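Local coordinates for protein beta-L-arabinobiosidase (Bacteroides thetaiotaomicron, PDB 5MQR) that probably hydrolyses glycosidic linkages of plant pectin, joining a sialidase-like beta-propeller region to a helical beta-L-arabinobiosidase-type glycoside hydrolase domain, at residues Phe155-Lys159 against Ala231-Ile235; Ser160-Ile164 against Asp225-Ala231; Ser751-Asp756 against Tyr825-Asn829. One frame throughout, in Å; residues are numbered along the deposited sequence.

Contacts 1 and 2 are two halves of one interface: helix 226-236 lies against strands 148-157 and 163-170, neighbours in a four-stranded blade of the N-terminal propeller, and Ala231 serves both. Contact 1 is largely buried and built round a tyrosine, whereas contact 2 is partly open and relies on an arginine-aspartate salt bridge beside a small apolar patch; each has a bridging water. Contact 3 lies in the glycoside hydrolase domain, its centre about 74 Å from that of contact 1, on the opposite side of the chain's centre. There a helix meets the loop leading into another, almost wholly buried; an asparagine amide bonds to backbone groups and aromatic rings fill the rest.

Contact 1: Phe155-Lys159 against Ala231-Ile235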
ATOM      1  N   PHE A 155       3.503  34.529  -4.815  1.00 24.57           N
ATOM      2  CA  PHE A 155       3.354  34.565  -3.378  1.00 24.76           C
ATOM      3  C   PHE A 155       4.680  34.377  -2.663  1.00 25.18           C
ATOM      4  O   PHE A 155       5.484  33.555  -3.087  1.00 25.19           O
ATOM      5  CB  PHE A 155       2.434  33.438  -2.899  1.00 24.12           C
ATOM      6  CG  PHE A 155       0.986  33.605  -3.260  1.00 23.81           C
ATOM      7  CD1 PHE A 155       0.246  34.638  -2.740  1.00 24.36           C
ATOM      8  CD2 PHE A 155       0.352  32.677  -4.056  1.00 23.26           C
ATOM      9  CE1 PHE A 155      -1.105  34.766  -3.041  1.00 24.44           C
ATOM     10  CE2 PHE A 155      -0.989  32.802  -4.364  1.00 23.36           C
ATOM     11  CZ  PHE A 155      -1.720  33.853  -3.857  1.00 23.61           C
ATOM     12  N   TYR A 156       4.869  35.092  -1.550  1.00 25.85           N
ATOM     13  CA  TYR A 156       5.983  34.861  -0.607  1.00 26.31           C
ATOM     14  C   TYR A 156       5.486  35.027   0.830  1.00 27.16           C
ATOM     15  O   TYR A 156       4.883  36.051   1.167  1.00 28.36           O
ATOM     16  CB  TYR A 156       7.122  35.867  -0.857  1.00 26.84           C
ATOM     17  CG  TYR A 156       8.237  35.801   0.165  1.00 27.20           C
ATOM     18  CD1 TYR A 156       9.019  34.660   0.267  1.00 26.94           C
ATOM     19  CD2 TYR A 156       8.523  36.873   1.004  1.00 27.67           C
ATOM     20  CE1 TYR A 156      10.036  34.558   1.185  1.00 27.47           C
ATOM     21  CE2 TYR A 156       9.547  36.791   1.927  1.00 28.23           C
ATOM     22  CZ  TYR A 156      10.303  35.628   2.023  1.00 28.28           C
ATOM     23  OH  TYR A 156      11.353  35.484   2.921  1.00 28.67           O
ATOM     24  N   VAL A 157       5.772  34.061   1.688  1.00 27.33           N
ATOM     25  CA  VAL A 157       5.537  34.205   3.124  1.00 27.87           C
ATOM     26  C   VAL A 157       6.865  34.584   3.776  1.00 28.84           C
ATOM     27  O   VAL A 157       7.839  33.823   3.724  1.00 28.08           O
ATOM     28  CB  VAL A 157       4.993  32.903   3.768  1.00 27.32           C
ATOM     29  CG1 VAL A 157       4.841  33.075   5.293  1.00 28.18           C
ATOM     30  CG2 VAL A 157       3.674  32.520   3.131  1.00 26.64           C
ATOM     31  N   SER A 158       6.891  35.753   4.405  1.00 30.59           N
ATOM     32  CA  SER A 158       8.116  36.296   4.973  1.00 31.92           C
ATOM     33  C   SER A 158       8.519  35.602   6.275  1.00 32.97           C
ATOM     34  O   SER A 158       7.779  34.773   6.833  1.00 32.36           O
ATOM     35  CB  SER A 158       7.970  37.791   5.197  1.00 33.08           C
ATOM     36  OG  SER A 158       7.251  38.054   6.383  1.00 33.45           O
ATOM     37  N   LYS A 159       9.712  35.937   6.740  1.00 34.69           N
ATOM     38  CA  LYS A 159      10.239  35.382   7.978  1.00 36.44           C
ATOM     39  C   LYS A 159       9.413  35.786   9.187  1.00 36.34           C
ATOM     40  O   LYS A 159       9.223  34.984  10.071  1.00 37.62           O
ATOM     41  CB  LYS A 159      11.692  35.787   8.168  1.00 38.50           C
ATOM     42  CG  LYS A 159      12.579  35.051   7.191  1.00 39.38           C
ATOM     43  CD  LYS A 159      14.022  35.470   7.364  1.00 41.45           C
ATOM     44  CE  LYS A 159      14.910  34.853   6.286  1.00 42.05           C
ATOM     45  NZ  LYS A 159      16.213  35.588   6.322  1.00 43.96           N
ATOM     46  N   ALA A 231      10.192  42.411   4.319  1.00 35.92           N
ATOM     47  CA  ALA A 231       9.583  41.259   3.657  1.00 34.60           C
ATOM     48  C   ALA A 231       9.868  41.265   2.148  1.00 33.81           C
ATOM     49  O   ALA A 231      10.178  40.212   1.571  1.00 32.74           O
ATOM     50  CB  ALA A 231       8.075  41.197   3.921  1.00 34.10           C
ATOM     51  N   CYS A 232       9.756  42.442   1.538  1.00 33.69           N
ATOM     52  CA  CYS A 232      10.070  42.615   0.133  1.00 33.75           C
ATOM     53  C   CYS A 232      11.563  42.408  -0.105  1.00 34.32           C
ATOM     54  O   CYS A 232      11.948  41.721  -1.047  1.00 34.05           O
ATOM     55  CB  CYS A 232       9.649  43.989  -0.365  1.00 34.16           C
ATOM     56  SG  CYS A 232       7.856  44.248  -0.374  1.00 34.28           S
ATOM     57  N   GLN A 233      12.397  42.963   0.767  1.00 35.02           N
ATOM     58  CA  GLN A 233      13.841  42.810   0.639  1.00 35.28           C
ATOM     59  C   GLN A 233      14.284  41.338   0.676  1.00 34.64           C
ATOM     60  O   GLN A 233      15.265  40.977   0.016  1.00 34.33           O
ATOM     61  CB  GLN A 233      14.572  43.622   1.727  1.00 36.10           C
ATOM     62  CG  GLN A 233      16.079  43.761   1.504  1.00 36.61           C
ATOM     63  CD  GLN A 233      16.399  44.403   0.160  1.00 36.55           C
ATOM     64  OE1 GLN A 233      15.948  45.500  -0.121  1.00 36.95           O
ATOM     65  NE2 GLN A 233      17.152  43.710  -0.678  1.00 36.40           N
ATOM     66  N   GLU A 234      13.569  40.512   1.448  1.00 34.04           N
ATOM     67  CA  GLU A 234      13.807  39.066   1.509  1.00 33.64           C
ATOM     68  C   GLU A 234      13.548  38.372   0.176  1.00 33.03           C
ATOM     69  O   GLU A 234      14.188  37.364  -0.120  1.00 32.53           O
ATOM     70  CB  GLU A 234      12.899  38.375   2.544  1.00 33.44           C
ATOM     71  CG  GLU A 234      13.270  38.614   4.003  1.00 34.31           C
ATOM     72  CD  GLU A 234      12.198  38.144   4.975  1.00 34.03           C
ATOM     73  OE1 GLU A 234      11.374  37.265   4.636  1.00 32.89           O
ATOM     74  OE2 GLU A 234      12.182  38.672   6.102  1.00 35.40           O
ATOM     75  N   ILE A 235      12.566  38.858  -0.582  1.00 32.56           N
ATOM     76  CA  ILE A 235      12.284  38.305  -1.893  1.00 31.91           C
ATOM     77  C   ILE A 235      13.489  38.548  -2.781  1.00 32.25           C
ATOM     78  O   ILE A 235      13.989  37.608  -3.397  1.00 31.60           O
ATOM     79  CB  ILE A 235      11.044  38.930  -2.527  1.00 31.79           C
ATOM     80  CG1 ILE A 235       9.791  38.489  -1.756  1.00 31.47           C
ATOM     81  CG2 ILE A 235      10.943  38.538  -3.998  1.00 31.27           C
ATOM     82  CD1 ILE A 235       8.587  39.368  -2.014  1.00 31.41           C
TER
HETATM   83  O   HOH W   1       9.876  39.033   7.543  1.00 31.54           O
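Ser158 and Ala231 mark the closest backbone approach, 5.3 Å from CA to CA, where the first strand of a four-stranded propeller blade gives way to a turn. Strand 155-157 and helix 231-235 run at 115° to each other, with axes 9.3 Å apart at their nearest; the helix thus runs across the strand rather than along it. Tyr156 fills the space between them. With CG anti to the backbone N (chi1 174°), its ring extends from the strand over the helix, where CD2 packs 3.4 Å from CG1 of Ile235 and CE2 lies near the carbonyl of Ala231. Tyr241 adds an edge-to-face ring contact from outside. At the far end of the ring, Tyr156 OH gives a very short hydrogen bond, 2.5 Å, to Glu234 OE1. That oxygen lies near the ring plane, while the carboxylate itself stands almost perpendicular to the ring. Glu234 OE1 takes a second bond, 3.0 Å, from the backbone N of Lys159 on its syn lone pair, so a single oxygen ties both the strand tyrosine and the turn to the helix. The hydroxyl of Ser158 is held chiefly by Arg162 N. It also reaches a water, and that water donates to the other carboxylate oxygen, Glu234 OE2, at 2.7 Å.

Contact 2: Ser160-Ile164 against Asp225-Ala231; sequences SGRLI and DREFVKA
The hairpin turn between the first two strands of a propeller blade packs here against the opening turns of helix 226-236, and Arg162 reaches from it to Asp225, the N-cap residue of that helix. Stretched out from CG to NE, the arginine chain brings its guanidinium alongside the helix start, where NH1 bonds to Asp225 OD2 at 3.1 Å with an N-H...O angle of 158°. The carboxylate oxygen sits in the guanidinium plane, yet the two flat groups are turned 87° apart; the hydrogen bond uses NH1 alone and is no side-on pairing of two coplanar groups. Glu191 on the next strand forms a salt bridge with the same NH1 and is its stronger partner, so the arginine is shared by two acids. The other oxygen of the cap, Asp225 OD1, accepts from Phe228 N at 3.2 Å, the amide approaching from well above the carboxylate plane. One aspartate thus caps the helix and fastens it to the hairpin, and its negative charge would suit the amino end of a helix. Glu227 lies over one face of the guanidinium with its CB, 3.7 Å from Arg162 NE. Its chain then bends at chi2 (-60°), which carries the carboxylate off toward the turn. Deeper in, CD1 of Ile164 touches Phe228 CD1 at 3.9 Å and, in a direction about at right angles to it, Ala231 CB at 4.1 Å; Val189 of the adjoining strand touches both Ile164 and Phe228. A water links the turn to the helix: Ser160 OG, which also bonds to Ser158 OG, donates to it at 2.6 Å, and it donates to Glu227 O and, at 2.8 Å, to Glu227 OE1.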
ATOM      1  N   SER A 160       8.874  36.994   9.184  1.00 36.32           N
ATOM      2  CA  SER A 160       7.941  37.450  10.219  1.00 36.60           C
ATOM      3  C   SER A 160       6.465  36.982  10.023  1.00 35.80           C
ATOM      4  O   SER A 160       5.565  37.510  10.677  1.00 37.15           O
ATOM      5  CB  SER A 160       8.004  38.980  10.295  1.00 37.02           C
ATOM      6  OG  SER A 160       7.537  39.555   9.089  1.00 37.18           O
ATOM      7  N   GLY A 161       6.215  36.036   9.119  1.00 34.26           N
ATOM      8  CA  GLY A 161       4.886  35.492   8.879  1.00 33.37           C
ATOM      9  C   GLY A 161       3.898  36.343   8.090  1.00 33.38           C
ATOM     10  O   GLY A 161       2.708  36.051   8.128  1.00 32.97           O
ATOM     11  N   ARG A 162       4.369  37.375   7.383  1.00 33.56           N
ATOM     12  CA  ARG A 162       3.528  38.161   6.461  1.00 33.69           C
ATOM     13  C   ARG A 162       3.382  37.522   5.069  1.00 32.40           C
ATOM     14  O   ARG A 162       4.282  36.804   4.582  1.00 31.57           O
ATOM     15  CB  ARG A 162       4.060  39.584   6.339  1.00 35.64           C
ATOM     16  CG  ARG A 162       3.957  40.368   7.650  1.00 37.81           C
ATOM     17  CD  ARG A 162       4.700  41.681   7.538  1.00 39.69           C
ATOM     18  NE  ARG A 162       4.419  42.598   8.647  1.00 41.46           N
ATOM     19  CZ  ARG A 162       3.877  43.815   8.541  1.00 42.66           C
ATOM     20  NH1 ARG A 162       3.508  44.342   7.377  1.00 42.49           N
ATOM     21  NH2 ARG A 162       3.709  44.542   9.638  1.00 44.69           N
ATOM     22  N   LEU A 163       2.232  37.755   4.441  1.00 30.77           N
ATOM     23  CA  LEU A 163       1.963  37.182   3.133  1.00 29.44           C
ATOM     24  C   LEU A 163       2.097  38.280   2.119  1.00 28.94           C
ATOM     25  O   LEU A 163       1.369  39.243   2.189  1.00 29.04           O
ATOM     26  CB  LEU A 163       0.568  36.552   3.057  1.00 28.91           C
ATOM     27  CG  LEU A 163       0.192  35.907   1.703  1.00 28.40           C
ATOM     28  CD1 LEU A 163       1.175  34.834   1.254  1.00 27.99           C
ATOM     29  CD2 LEU A 163      -1.196  35.295   1.782  1.00 28.25           C
ATOM     30  N   ILE A 164       3.033  38.131   1.182  1.00 28.29           N
ATOM     31  CA  ILE A 164       3.182  39.066   0.066  1.00 28.23           C
ATOM     32  C   ILE A 164       2.705  38.367  -1.205  1.00 27.46           C
ATOM     33  O   ILE A 164       3.035  37.192  -1.441  1.00 26.84           O
ATOM     34  CB  ILE A 164       4.642  39.547  -0.109  1.00 28.64           C
ATOM     35  CG1 ILE A 164       5.258  39.997   1.229  1.00 29.24           C
ATOM     36  CG2 ILE A 164       4.734  40.681  -1.129  1.00 29.07           C
ATOM     37  CD1 ILE A 164       4.536  41.100   1.953  1.00 29.78           C
ATOM     38  N   ASP A 225       5.870  51.054   6.611  1.00 43.71           N
ATOM     39  CA  ASP A 225       5.766  49.780   7.305  1.00 43.47           C
ATOM     40  C   ASP A 225       7.115  49.058   7.161  1.00 43.15           C
ATOM     41  O   ASP A 225       7.386  48.404   6.169  1.00 42.48           O
ATOM     42  CB  ASP A 225       4.583  49.012   6.713  1.00 42.33           C
ATOM     43  CG  ASP A 225       4.215  47.772   7.487  1.00 42.54           C
ATOM     44  OD1 ASP A 225       5.085  47.116   8.113  1.00 42.77           O
ATOM     45  OD2 ASP A 225       3.019  47.412   7.418  1.00 42.75           O
ATOM     46  N   ARG A 226       7.966  49.204   8.163  1.00 44.76           N
ATOM     47  CA  ARG A 226       9.333  48.656   8.142  1.00 45.66           C
ATOM     48  C   ARG A 226       9.367  47.178   7.862  1.00 42.75           C
ATOM     49  O   ARG A 226      10.245  46.716   7.150  1.00 41.98           O
ATOM     50  CB  ARG A 226      10.067  48.905   9.467  1.00 48.60           C
ATOM     51  CG  ARG A 226      10.515  50.348   9.671  1.00 52.89           C
ATOM     52  CD  ARG A 226      11.472  50.444  10.855  1.00 56.76           C
ATOM     53  NE  ARG A 226      12.053  51.781  11.027  1.00 61.27           N
ATOM     54  CZ  ARG A 226      13.146  52.073  11.766  1.00 65.18           C
ATOM     55  NH1 ARG A 226      13.836  51.118  12.419  1.00 65.71           N
ATOM     56  NH2 ARG A 226      13.568  53.345  11.856  1.00 66.16           N
ATOM     57  N   GLU A 227       8.431  46.444   8.457  1.00 40.84           N
ATOM     58  CA  GLU A 227       8.387  44.994   8.326  1.00 39.40           C
ATOM     59  C   GLU A 227       7.932  44.535   6.942  1.00 37.38           C
ATOM     60  O   GLU A 227       8.355  43.482   6.482  1.00 36.53           O
ATOM     61  CB  GLU A 227       7.518  44.363   9.427  1.00 39.58           C
ATOM     62  CG  GLU A 227       8.139  44.479  10.820  1.00 41.21           C
ATOM     63  CD  GLU A 227       9.496  43.791  10.942  1.00 41.25           C
ATOM     64  OE1 GLU A 227       9.612  42.605  10.531  1.00 40.94           O
ATOM     65  OE2 GLU A 227      10.433  44.451  11.438  1.00 42.08           O
ATOM     66  N   PHE A 228       7.071  45.324   6.293  1.00 36.41           N
ATOM     67  CA  PHE A 228       6.729  45.095   4.890  1.00 35.12           C
ATOM     68  C   PHE A 228       7.972  45.290   3.996  1.00 34.92           C
ATOM     69  O   PHE A 228       8.237  44.471   3.152  1.00 33.68           O
ATOM     70  CB  PHE A 228       5.587  46.016   4.452  1.00 34.45           C
ATOM     71  CG  PHE A 228       5.362  46.027   2.985  1.00 33.47           C
ATOM     72  CD1 PHE A 228       4.663  45.001   2.382  1.00 32.49           C
ATOM     73  CD2 PHE A 228       5.875  47.054   2.195  1.00 33.68           C
ATOM     74  CE1 PHE A 228       4.462  44.996   1.014  1.00 31.93           C
ATOM     75  CE2 PHE A 228       5.674  47.061   0.828  1.00 33.18           C
ATOM     76  CZ  PHE A 228       4.964  46.023   0.236  1.00 32.29           C
ATOM     77  N   VAL A 229       8.716  46.373   4.209  1.00 35.93           N
ATOM     78  CA  VAL A 229       9.923  46.652   3.445  1.00 36.82           C
ATOM     79  C   VAL A 229      10.910  45.497   3.590  1.00 37.16           C
ATOM     80  O   VAL A 229      11.440  45.017   2.592  1.00 36.67           O
ATOM     81  CB  VAL A 229      10.576  48.006   3.853  1.00 38.07           C
ATOM     82  CG1 VAL A 229      11.946  48.202   3.182  1.00 38.32           C
ATOM     83  CG2 VAL A 229       9.649  49.166   3.514  1.00 38.06           C
ATOM     84  N   LYS A 230      11.115  45.031   4.821  1.00 38.39           N
ATOM     85  CA  LYS A 230      11.980  43.865   5.081  1.00 39.15           C
ATOM     86  C   LYS A 230      11.508  42.616   4.356  1.00 37.09           C
ATOM     87  O   LYS A 230      12.334  41.844   3.882  1.00 36.29           O
ATOM     88  CB  LYS A 230      12.138  43.559   6.604  1.00 41.27           C
ATOM     89  CG  LYS A 230      13.216  44.402   7.283  1.00 44.41           C
ATOM     90  CD  LYS A 230      13.171  44.460   8.828  1.00 46.57           C
ATOM     91  CE  LYS A 230      13.598  45.866   9.283  1.00 49.25           C
ATOM     92  NZ  LYS A 230      13.857  46.060  10.749  1.00 51.48           N
ATOM     93  N   ALA A 231      10.192  42.411   4.319  1.00 35.92           N
ATOM     94  CA  ALA A 231       9.583  41.259   3.657  1.00 34.60           C
ATOM     95  C   ALA A 231       9.868  41.265   2.148  1.00 33.81           C
ATOM     96  O   ALA A 231      10.178  40.212   1.571  1.00 32.74           O
ATOM     97  CB  ALA A 231       8.075  41.197   3.921  1.00 34.10           C
TER
HETATM   98  O   HOH W   2       8.957  41.481   8.093  1.00 37.27           O

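Contact 3: Ser751-Asp756 against Tyr825-Asn829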
ATOM      1  N   SER A 751       6.361 -39.624  21.428  1.00 30.16           N
ATOM      2  CA  SER A 751       6.020 -38.565  22.344  1.00 29.82           C
ATOM      3  C   SER A 751       5.120 -37.555  21.644  1.00 28.76           C
ATOM      4  O   SER A 751       5.152 -37.412  20.414  1.00 27.44           O
ATOM      5  CB  SER A 751       7.273 -37.857  22.856  1.00 30.10           C
ATOM      6  OG  SER A 751       8.170 -38.754  23.488  1.00 30.41           O
ATOM      7  N   SER A 752       4.320 -36.862  22.451  1.00 28.41           N
ATOM      8  CA  SER A 752       3.285 -35.957  21.942  1.00 27.89           C
ATOM      9  C   SER A 752       3.260 -34.606  22.651  1.00 26.69           C
ATOM     10  O   SER A 752       3.241 -34.562  23.896  1.00 27.09           O
ATOM     11  CB  SER A 752       1.910 -36.615  22.100  1.00 28.44           C
ATOM     12  OG  SER A 752       0.889 -35.691  21.789  1.00 28.77           O
ATOM     13  N   TRP A 753       3.234 -33.527  21.856  1.00 25.22           N
ATOM     14  CA  TRP A 753       2.806 -32.203  22.338  1.00 24.65           C
ATOM     15  C   TRP A 753       1.509 -31.775  21.684  1.00 24.61           C
ATOM     16  O   TRP A 753       1.238 -30.596  21.522  1.00 24.24           O
ATOM     17  CB  TRP A 753       3.908 -31.139  22.235  1.00 23.99           C
ATOM     18  CG  TRP A 753       4.330 -30.608  20.897  1.00 23.40           C
ATOM     19  CD1 TRP A 753       3.867 -29.503  20.299  1.00 22.99           C
ATOM     20  CD2 TRP A 753       5.361 -31.119  20.040  1.00 23.12           C
ATOM     21  NE1 TRP A 753       4.503 -29.288  19.116  1.00 22.71           N
ATOM     22  CE2 TRP A 753       5.442 -30.261  18.936  1.00 22.63           C
ATOM     23  CE3 TRP A 753       6.232 -32.204  20.109  1.00 23.08           C
ATOM     24  CZ2 TRP A 753       6.342 -30.462  17.892  1.00 22.16           C
ATOM     25  CZ3 TRP A 753       7.133 -32.403  19.072  1.00 22.83           C
ATOM     26  CH2 TRP A 753       7.175 -31.545  17.975  1.00 22.42           C
ATOM     27  N   ASN A 754       0.637 -32.737  21.416  1.00 24.97           N
ATOM     28  CA  ASN A 754      -0.533 -32.468  20.584  1.00 24.68           C
ATOM     29  C   ASN A 754      -1.624 -31.637  21.213  1.00 24.54           C
ATOM     30  O   ASN A 754      -2.349 -30.953  20.482  1.00 22.95           O
ATOM     31  CB  ASN A 754      -1.122 -33.759  20.047  1.00 25.22           C
ATOM     32  CG  ASN A 754      -0.195 -34.445  19.074  1.00 25.58           C
ATOM     33  OD1 ASN A 754       0.688 -33.819  18.458  1.00 25.38           O
ATOM     34  ND2 ASN A 754      -0.355 -35.750  18.957  1.00 26.73           N
ATOM     35  N   ALA A 755      -1.755 -31.679  22.536  1.00 25.06           N
ATOM     36  CA  ALA A 755      -2.734 -30.797  23.161  1.00 25.73           C
ATOM     37  C   ALA A 755      -2.278 -29.353  23.024  1.00 24.97           C
ATOM     38  O   ALA A 755      -3.073 -28.492  22.662  1.00 24.87           O
ATOM     39  CB  ALA A 755      -2.986 -31.155  24.606  1.00 26.79           C
ATOM     40  N   ASP A 756      -0.995 -29.091  23.259  1.00 24.55           N
ATOM     41  CA  ASP A 756      -0.425 -27.755  22.953  1.00 24.13           C
ATOM     42  C   ASP A 756      -0.645 -27.355  21.513  1.00 23.33           C
ATOM     43  O   ASP A 756      -1.007 -26.231  21.269  1.00 23.38           O
ATOM     44  CB  ASP A 756       1.061 -27.675  23.281  1.00 24.10           C
ATOM     45  CG  ASP A 756       1.723 -26.446  22.736  1.00 23.90           C
ATOM     46  OD1 ASP A 756       1.732 -25.409  23.440  1.00 24.21           O
ATOM     47  OD2 ASP A 756       2.260 -26.544  21.604  1.00 23.48           O
ATOM     48  N   TYR A 825       6.980 -31.379  26.782  1.00 26.57           N
ATOM     49  CA  TYR A 825       5.792 -31.646  26.000  1.00 26.66           C
ATOM     50  C   TYR A 825       4.576 -31.820  26.924  1.00 26.99           C
ATOM     51  O   TYR A 825       3.497 -31.288  26.657  1.00 26.60           O
ATOM     52  CB  TYR A 825       5.917 -32.917  25.141  1.00 26.53           C
ATOM     53  CG  TYR A 825       7.011 -33.006  24.097  1.00 25.81           C
ATOM     54  CD1 TYR A 825       7.725 -31.891  23.649  1.00 25.48           C
ATOM     55  CD2 TYR A 825       7.290 -34.228  23.519  1.00 25.90           C
ATOM     56  CE1 TYR A 825       8.714 -32.011  22.687  1.00 24.64           C
ATOM     57  CE2 TYR A 825       8.261 -34.362  22.548  1.00 25.54           C
ATOM     58  CZ  TYR A 825       8.984 -33.261  22.143  1.00 24.92           C
ATOM     59  OH  TYR A 825       9.949 -33.446  21.180  1.00 24.29           O
HETATM   60  N   MSE A 826       4.759 -32.568  27.999  1.00 27.95           N
HETATM   61  CA  MSE A 826       3.666 -32.849  28.925  1.00 28.68           C
HETATM   62  C   MSE A 826       3.352 -31.597  29.693  1.00 28.66           C
HETATM   63  O   MSE A 826       2.167 -31.307  29.905  1.00 28.30           O
HETATM   64  CB  MSE A 826       3.958 -34.041  29.811  1.00 29.88           C
HETATM   65  CG  MSE A 826       4.096 -35.328  28.975  1.00 30.27           C
HETATM   66 SE   MSE A 826       2.473 -35.818  27.991  1.00 30.60          SE
HETATM   67  CE  MSE A 826       1.325 -36.356  29.487  1.00 31.54           C
ATOM     68  N   TYR A 827       4.379 -30.820  30.068  1.00 28.08           N
ATOM     69  CA  TYR A 827       4.135 -29.482  30.623  1.00 28.15           C
ATOM     70  C   TYR A 827       3.207 -28.678  29.697  1.00 28.05           C
ATOM     71  O   TYR A 827       2.168 -28.160  30.131  1.00 28.38           O
ATOM     72  CB  TYR A 827       5.435 -28.698  30.856  1.00 27.56           C
ATOM     73  CG  TYR A 827       5.162 -27.262  31.185  1.00 27.14           C
ATOM     74  CD1 TYR A 827       4.762 -26.884  32.465  1.00 27.69           C
ATOM     75  CD2 TYR A 827       5.247 -26.276  30.206  1.00 26.35           C
ATOM     76  CE1 TYR A 827       4.474 -25.556  32.772  1.00 27.67           C
ATOM     77  CE2 TYR A 827       4.965 -24.949  30.506  1.00 26.59           C
ATOM     78  CZ  TYR A 827       4.581 -24.592  31.783  1.00 27.30           C
ATOM     79  OH  TYR A 827       4.302 -23.279  32.055  1.00 27.83           O
ATOM     80  N   GLY A 828       3.607 -28.577  28.430  1.00 27.58           N
ATOM     81  CA  GLY A 828       2.842 -27.887  27.399  1.00 27.08           C
ATOM     82  C   GLY A 828       1.418 -28.394  27.237  1.00 27.56           C
ATOM     83  O   GLY A 828       0.481 -27.587  27.126  1.00 27.77           O
ATOM     84  N   ASN A 829       1.248 -29.720  27.242  1.00 27.58           N
ATOM     85  CA  ASN A 829      -0.086 -30.326  27.077  1.00 27.87           C
ATOM     86  C   ASN A 829      -0.970 -30.030  28.265  1.00 28.21           C
ATOM     87  O   ASN A 829      -2.140 -29.677  28.108  1.00 27.76           O
ATOM     88  CB  ASN A 829      -0.009 -31.837  26.892  1.00 28.16           C
ATOM     89  CG  ASN A 829       0.631 -32.242  25.589  1.00 27.56           C
ATOM     90  OD1 ASN A 829       0.551 -31.531  24.584  1.00 26.74           O
ATOM     91  ND2 ASN A 829       1.261 -33.409  25.596  1.00 27.85           N
TER
HETATM   92  O   HOH W   3       0.951 -25.230  26.049  1.00 24.44           O
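Asn829 reaches from the middle of helix 820-839 to the start of helix 754-765, and its CB begins the contact by packing 3.8 Å from Ala755 CB. With CG anti to its carbonyl carbon (chi1 -68°), the amide lies across the first turn of the facing helix, CG itself 3.9 Å from both Ala755 CB and Ser752 O. OD1 accepts a nearly straight hydrogen bond from Asp756 N, 3.2 Å and 170°, on a lone pair in the carbonyl plane; Ala755 N adds a weak, bent one. ND2 turns the other way and donates to Ser752 O at 2.9 Å, within its own amide plane but from above the plane of that carbonyl. Acceptor and donor ends are therefore both used on backbone groups, which settles the orientation of this buried amide. The chain leading into the helix is shaped by an ST turn, Ser752 OG accepting from Asn754 N at 3.0 Å and bonding also to Glu781. Trp753, at the N-cap position, places CE3 over the centre of one face of Tyr825, 3.6 Å from its CZ. The planes are inclined by 45°, so the pair is oblique. Ser751 CB comes in at the edge of the tyrosine ring, 3.6 Å from CE2. At the other end a water bridges the helices, donating to Asp756 OD1 at 2.7 Å and to Gly828 O, while Asp756 OD2 bonds to the hydroxyl of Tyr717. Consistent with the (alpha/alpha)6 barrel of six-hairpin glycosidases, the contact joins helices 754-765 and 820-839: helix 768-788 packs on Asn829 through Tyr782, helix 948-964 binds the Tyr825 hydroxyl through Gln953, and His714 of helix 712-719 meets Trp753 edge-to-face.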